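Local coordinates for protein cysteine synthase (Helicobacter pylori, PDB 6AHI) that makes L-cysteine and acetate from O-acetyl-L-serine and hydrogen sulfide, using pyridoxal 5'-phosphate, and also has cystathionine beta-synthase activity, at residues 152-155 against 156-160; 52-55 against 56-60. All coordinates share one frame; numbering follows the deposited sequence.

Interaction 1. Residues 152-155 against 156-160; sequences NPAA and YYHTL
Asn-152 and Tyr-156 meet one turn apart on helix 151-158, a short helix of the fold-type II pyridoxal-phosphate enzymes, separated by Thr-159 alone from helix 160-168. The amide oxygen OD1 of Asn-152 lies in the plane of the Tyr-156 ring at its edge, 3.4 Å from CE2, with the amide and ring planes turned 58° apart. A water bridges the two polar ends, donating to Asn-152 OD1 at 3.0 Å and accepting from Tyr-156 OH at 3.1 Å. The other end of the amide is fixed too: Asn-152 ND2 is hydrogen-bonded to Gln-146 O and to OG of Ser-181, a probable cofactor-binding residue, so bonds at both ends hold the buried amide in one rotation. With its CG opposite the carbonyl carbon (chi1 -58°), Tyr-156 lays its ring back along the preceding turn, where CD2 comes 3.3 Å from Asn-152 O. Tyr-157 holds its CG anti to the backbone N (chi1 179°), and its OH bonds to Glu-194 on helix 183-195. Its ring edge faces His-158: CD2 of Tyr-157 stands over the centre of the imidazole, 3.7 Å above the plane. The backbone bond from Tyr-157 N to Pro-153 O is 3.1 Å long and nearly straight. As the helix ends, Thr-159 OG1 donates to Ala-155 O at 2.6 Å, reaching it from above the carbonyl plane.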
loop_
_atom_site.group_PDB
_atom_site.type_symbol
_atom_site.label_atom_id
_atom_site.label_comp_id
_atom_site.label_asym_id
_atom_site.label_seq_id
_atom_site.Cartn_x
_atom_site.Cartn_y
_atom_site.Cartn_z
ATOM N N ASN A 152 10.832 5.156 -21.681
ATOM C CA ASN A 152 9.638 4.671 -21.001
ATOM C C ASN A 152 9.549 3.149 -21.186
ATOM O O ASN A 152 9.713 2.408 -20.219
ATOM C CB ASN A 152 8.419 5.497 -21.435
ATOM C CG ASN A 152 7.093 5.001 -20.890
ATOM O OD1 ASN A 152 7.038 4.040 -20.119
ATOM N ND2 ASN A 152 6.015 5.662 -21.297
ATOM N N PRO A 153 9.306 2.592 -22.399
ATOM C CA PRO A 153 9.295 1.136 -22.552
ATOM C C PRO A 153 10.615 0.476 -22.118
ATOM O O PRO A 153 10.592 -0.638 -21.554
ATOM C CB PRO A 153 8.962 0.873 -24.029
ATOM C CG PRO A 153 9.074 2.224 -24.721
ATOM C CD PRO A 153 8.968 3.290 -23.646
ATOM N N ALA A 154 11.749 1.150 -22.319
ATOM C CA ALA A 154 13.040 0.551 -21.956
ATOM C C ALA A 154 13.081 0.235 -20.469
ATOM O O ALA A 154 13.712 -0.780 -20.043
ATOM C CB ALA A 154 14.185 1.441 -22.302
ATOM N N ALA A 155 12.439 1.088 -19.664
ATOM C CA ALA A 155 12.473 0.847 -18.201
ATOM C C ALA A 155 11.933 -0.544 -17.870
ATOM O O ALA A 155 12.481 -1.284 -16.989
ATOM C CB ALA A 155 11.683 1.900 -17.487
ATOM N N TYR A 156 10.824 -0.895 -18.537
ATOM C CA TYR A 156 10.147 -2.156 -18.217
ATOM C C TYR A 156 10.931 -3.335 -18.797
ATOM O O TYR A 156 11.024 -4.423 -18.172
ATOM C CB TYR A 156 8.684 -2.102 -18.652
ATOM C CG TYR A 156 7.943 -0.960 -18.013
ATOM C CD1 TYR A 156 7.524 -1.035 -16.693
ATOM C CD2 TYR A 156 7.738 0.225 -18.699
ATOM C CE1 TYR A 156 6.912 0.041 -16.073
ATOM C CE2 TYR A 156 7.092 1.295 -18.105
ATOM C CZ TYR A 156 6.688 1.207 -16.778
ATOM O OH TYR A 156 6.032 2.254 -16.186
ATOM N N TYR A 157 11.483 -3.120 -19.988
ATOM C CA TYR A 157 12.325 -4.072 -20.655
ATOM C C TYR A 157 13.467 -4.526 -19.741
ATOM O O TYR A 157 13.832 -5.687 -19.763
ATOM C CB TYR A 157 12.855 -3.483 -21.956
ATOM C CG TYR A 157 13.769 -4.408 -22.715
ATOM C CD1 TYR A 157 13.273 -5.330 -23.622
ATOM C CD2 TYR A 157 15.139 -4.368 -22.516
ATOM C CE1 TYR A 157 14.121 -6.180 -24.319
ATOM C CE2 TYR A 157 15.999 -5.199 -23.214
ATOM C CZ TYR A 157 15.488 -6.124 -24.107
ATOM O OH TYR A 157 16.336 -6.955 -24.779
ATOM N N HIS A 158 14.030 -3.596 -18.955
ATOM C CA HIS A 158 15.253 -3.834 -18.164
ATOM C C HIS A 158 14.953 -4.283 -16.723
ATOM O O HIS A 158 15.850 -4.799 -16.074
ATOM C CB HIS A 158 16.154 -2.588 -18.200
ATOM C CG HIS A 158 16.915 -2.445 -19.491
ATOM N ND1 HIS A 158 17.854 -3.370 -19.874
ATOM C CD2 HIS A 158 16.874 -1.527 -20.487
ATOM C CE1 HIS A 158 18.386 -3.020 -21.035
ATOM N NE2 HIS A 158 17.787 -1.900 -21.441
ATOM N N THR A 159 13.733 -4.071 -16.213
ATOM C CA THR A 159 13.435 -4.245 -14.776
ATOM C C THR A 159 12.302 -5.259 -14.605
ATOM O O THR A 159 12.538 -6.403 -14.234
ATOM C CB THR A 159 13.135 -2.888 -14.111
ATOM O OG1 THR A 159 11.962 -2.290 -14.681
ATOM C CG2 THR A 159 14.298 -1.927 -14.221
ATOM N N LEU A 160 11.080 -4.851 -14.957
ATOM C CA LEU A 160 9.874 -5.669 -14.765
ATOM C C LEU A 160 9.984 -7.002 -15.522
ATOM O O LEU A 160 9.735 -8.056 -14.971
ATOM C CB LEU A 160 8.665 -4.880 -15.269
ATOM C CG LEU A 160 7.316 -5.567 -15.099
ATOM C CD1 LEU A 160 7.119 -5.993 -13.661
ATOM C CD2 LEU A 160 6.172 -4.654 -15.539
HETATM O O HOH W 1 4.605 3.990 -18.377
#

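Interaction 2. Residues 52-55 against 56-60; sequences YLIG and EGFKT
Glu-56 folds back over Tyr-52, one turn earlier on helix 48-60. From its CB, 3.4 Å from Tyr-52 O, the chain continues to CG, which sits over one face of the phenol ring in a CH-pi contact, 3.6 Å from the ring centroid and 17° off the normal. CG is displaced toward the rim, and CZ of Tyr-52 is its closest ring atom at 3.5 Å. A bend at chi2 (-51°) then carries CD past the rim on the CE1 side, still above the same face, 4.0 Å from Tyr-52 CE1, and leaves the carboxylate only 19° from parallel to the ring. At the tip, OE2 is 4.1 Å from the same CE1. The backbone also joins the two, Glu-56 N bonding to Tyr-52 O. Another flank of the helix carries Ile-54 and Phe-58, lying side by side and pointing the same way; Ile-54 CG2 approaches Phe-58 CE2 at 3.9 Å. Ile-54 is buried against Leu-81 and Val-84 of helix 76-85, while Phe-58 packs against His-88 and Leu-90. The i to i+4 backbone bonds define an alpha-helix and place such side chains on one flank, here in an enzyme of the cysteine synthase family.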
loop_
_atom_site.group_PDB
_atom_site.type_symbol
_atom_site.label_atom_id
_atom_site.label_comp_id
_atom_site.label_asym_id
_atom_site.label_seq_id
_atom_site.Cartn_x
_atom_site.Cartn_y
_atom_site.Cartn_z
ATOM N N TYR A 52 14.233 3.882 -13.093
ATOM C CA TYR A 52 15.018 3.712 -14.295
ATOM C C TYR A 52 15.410 5.080 -14.869
ATOM O O TYR A 52 16.578 5.265 -15.209
ATOM C CB TYR A 52 14.275 2.836 -15.303
ATOM C CG TYR A 52 15.061 2.540 -16.555
ATOM C CD1 TYR A 52 15.980 1.502 -16.595
ATOM C CD2 TYR A 52 14.900 3.309 -17.695
ATOM C CE1 TYR A 52 16.714 1.236 -17.734
ATOM C CE2 TYR A 52 15.618 3.051 -18.853
ATOM C CZ TYR A 52 16.521 2.001 -18.870
ATOM O OH TYR A 52 17.231 1.734 -19.997
ATOM N N LEU A 53 14.457 6.017 -14.989
ATOM C CA LEU A 53 14.701 7.314 -15.652
ATOM C C LEU A 53 15.802 8.094 -14.914
ATOM O O LEU A 53 16.704 8.651 -15.538
ATOM C CB LEU A 53 13.396 8.121 -15.701
ATOM C CG LEU A 53 12.363 7.692 -16.743
ATOM C CD1 LEU A 53 11.091 8.524 -16.628
ATOM C CD2 LEU A 53 12.944 7.834 -18.133
ATOM N N ILE A 54 15.725 8.119 -13.578
ATOM C CA ILE A 54 16.683 8.823 -12.745
ATOM C C ILE A 54 18.053 8.129 -12.790
ATOM O O ILE A 54 19.082 8.815 -13.026
ATOM C CB ILE A 54 16.106 9.048 -11.328
ATOM C CG1 ILE A 54 15.053 10.158 -11.432
ATOM C CG2 ILE A 54 17.194 9.363 -10.302
ATOM C CD1 ILE A 54 14.134 10.296 -10.265
ATOM N N GLY A 55 18.063 6.799 -12.635
ATOM C CA GLY A 55 19.286 5.983 -12.701
ATOM C C GLY A 55 20.052 6.193 -14.002
ATOM O O GLY A 55 21.248 6.453 -13.996
ATOM N N GLU A 56 19.347 6.093 -15.135
ATOM C CA GLU A 56 19.971 6.222 -16.452
ATOM C C GLU A 56 20.345 7.675 -16.728
ATOM O O GLU A 56 21.342 7.915 -17.378
ATOM C CB GLU A 56 19.064 5.683 -17.558
ATOM C CG GLU A 56 18.865 4.183 -17.464
ATOM C CD GLU A 56 20.139 3.344 -17.360
ATOM O OE1 GLU A 56 20.973 3.403 -18.299
ATOM O OE2 GLU A 56 20.292 2.621 -16.338
ATOM N N GLY A 57 19.541 8.621 -16.237
ATOM C CA GLY A 57 19.827 10.056 -16.357
ATOM C C GLY A 57 21.192 10.426 -15.786
ATOM O O GLY A 57 21.953 11.193 -16.407
ATOM N N PHE A 58 21.500 9.892 -14.595
ATOM C CA PHE A 58 22.813 10.070 -13.973
ATOM C C PHE A 58 23.907 9.431 -14.845
ATOM O O PHE A 58 24.996 9.970 -14.952
ATOM C CB PHE A 58 22.825 9.523 -12.542
ATOM C CG PHE A 58 22.321 10.483 -11.494
ATOM C CD1 PHE A 58 23.077 11.590 -11.122
ATOM C CD2 PHE A 58 21.101 10.278 -10.867
ATOM C CE1 PHE A 58 22.616 12.465 -10.149
ATOM C CE2 PHE A 58 20.641 11.155 -9.897
ATOM C CZ PHE A 58 21.400 12.246 -9.536
ATOM N N LYS A 59 23.549 8.336 -15.487
ATOM C CA LYS A 59 24.494 7.546 -16.304
ATOM C C LYS A 59 24.855 8.280 -17.595
ATOM O O LYS A 59 26.013 8.236 -17.965
ATOM C CB LYS A 59 23.802 6.230 -16.656
ATOM C CG LYS A 59 24.646 4.988 -16.456
ATOM C CD LYS A 59 25.467 5.020 -15.205
ATOM C CE LYS A 59 25.324 3.759 -14.383
ATOM N NZ LYS A 59 24.597 2.707 -15.129
ATOM N N THR A 60 23.873 8.902 -18.242
ATOM C CA THR A 60 24.086 9.584 -19.539
ATOM C C THR A 60 24.490 11.043 -19.332
ATOM O O THR A 60 24.904 11.680 -20.304
ATOM C CB THR A 60 22.764 9.709 -20.295
ATOM O OG1 THR A 60 21.911 10.483 -19.462
ATOM C CG2 THR A 60 22.119 8.386 -20.620
#

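From the N terminus, interaction 2 comes first, within helix 48-60, and interaction 1 follows within helix 151-158. Each spans one continuous piece of chain and closes no loop beyond helical turns; the two stand in series, neither nested nor crossed. Between them run strands 68-72, 91-97 and 114-118 of the four-stranded parallel sheet, with strand 141-142 at one edge and 114-118 at the other. Although distant in sequence, the helices touch: Tyr-52 of interaction 2 sets its CD2 3.5 Å from Ala-155 CA, and its OH 3.3 Å from His-158 CD2. Interaction 1 continues this packing to helix 183-195, linking helix 48-60 to the region of the probable cofactor-binding residues Ser-181 and Thr-184.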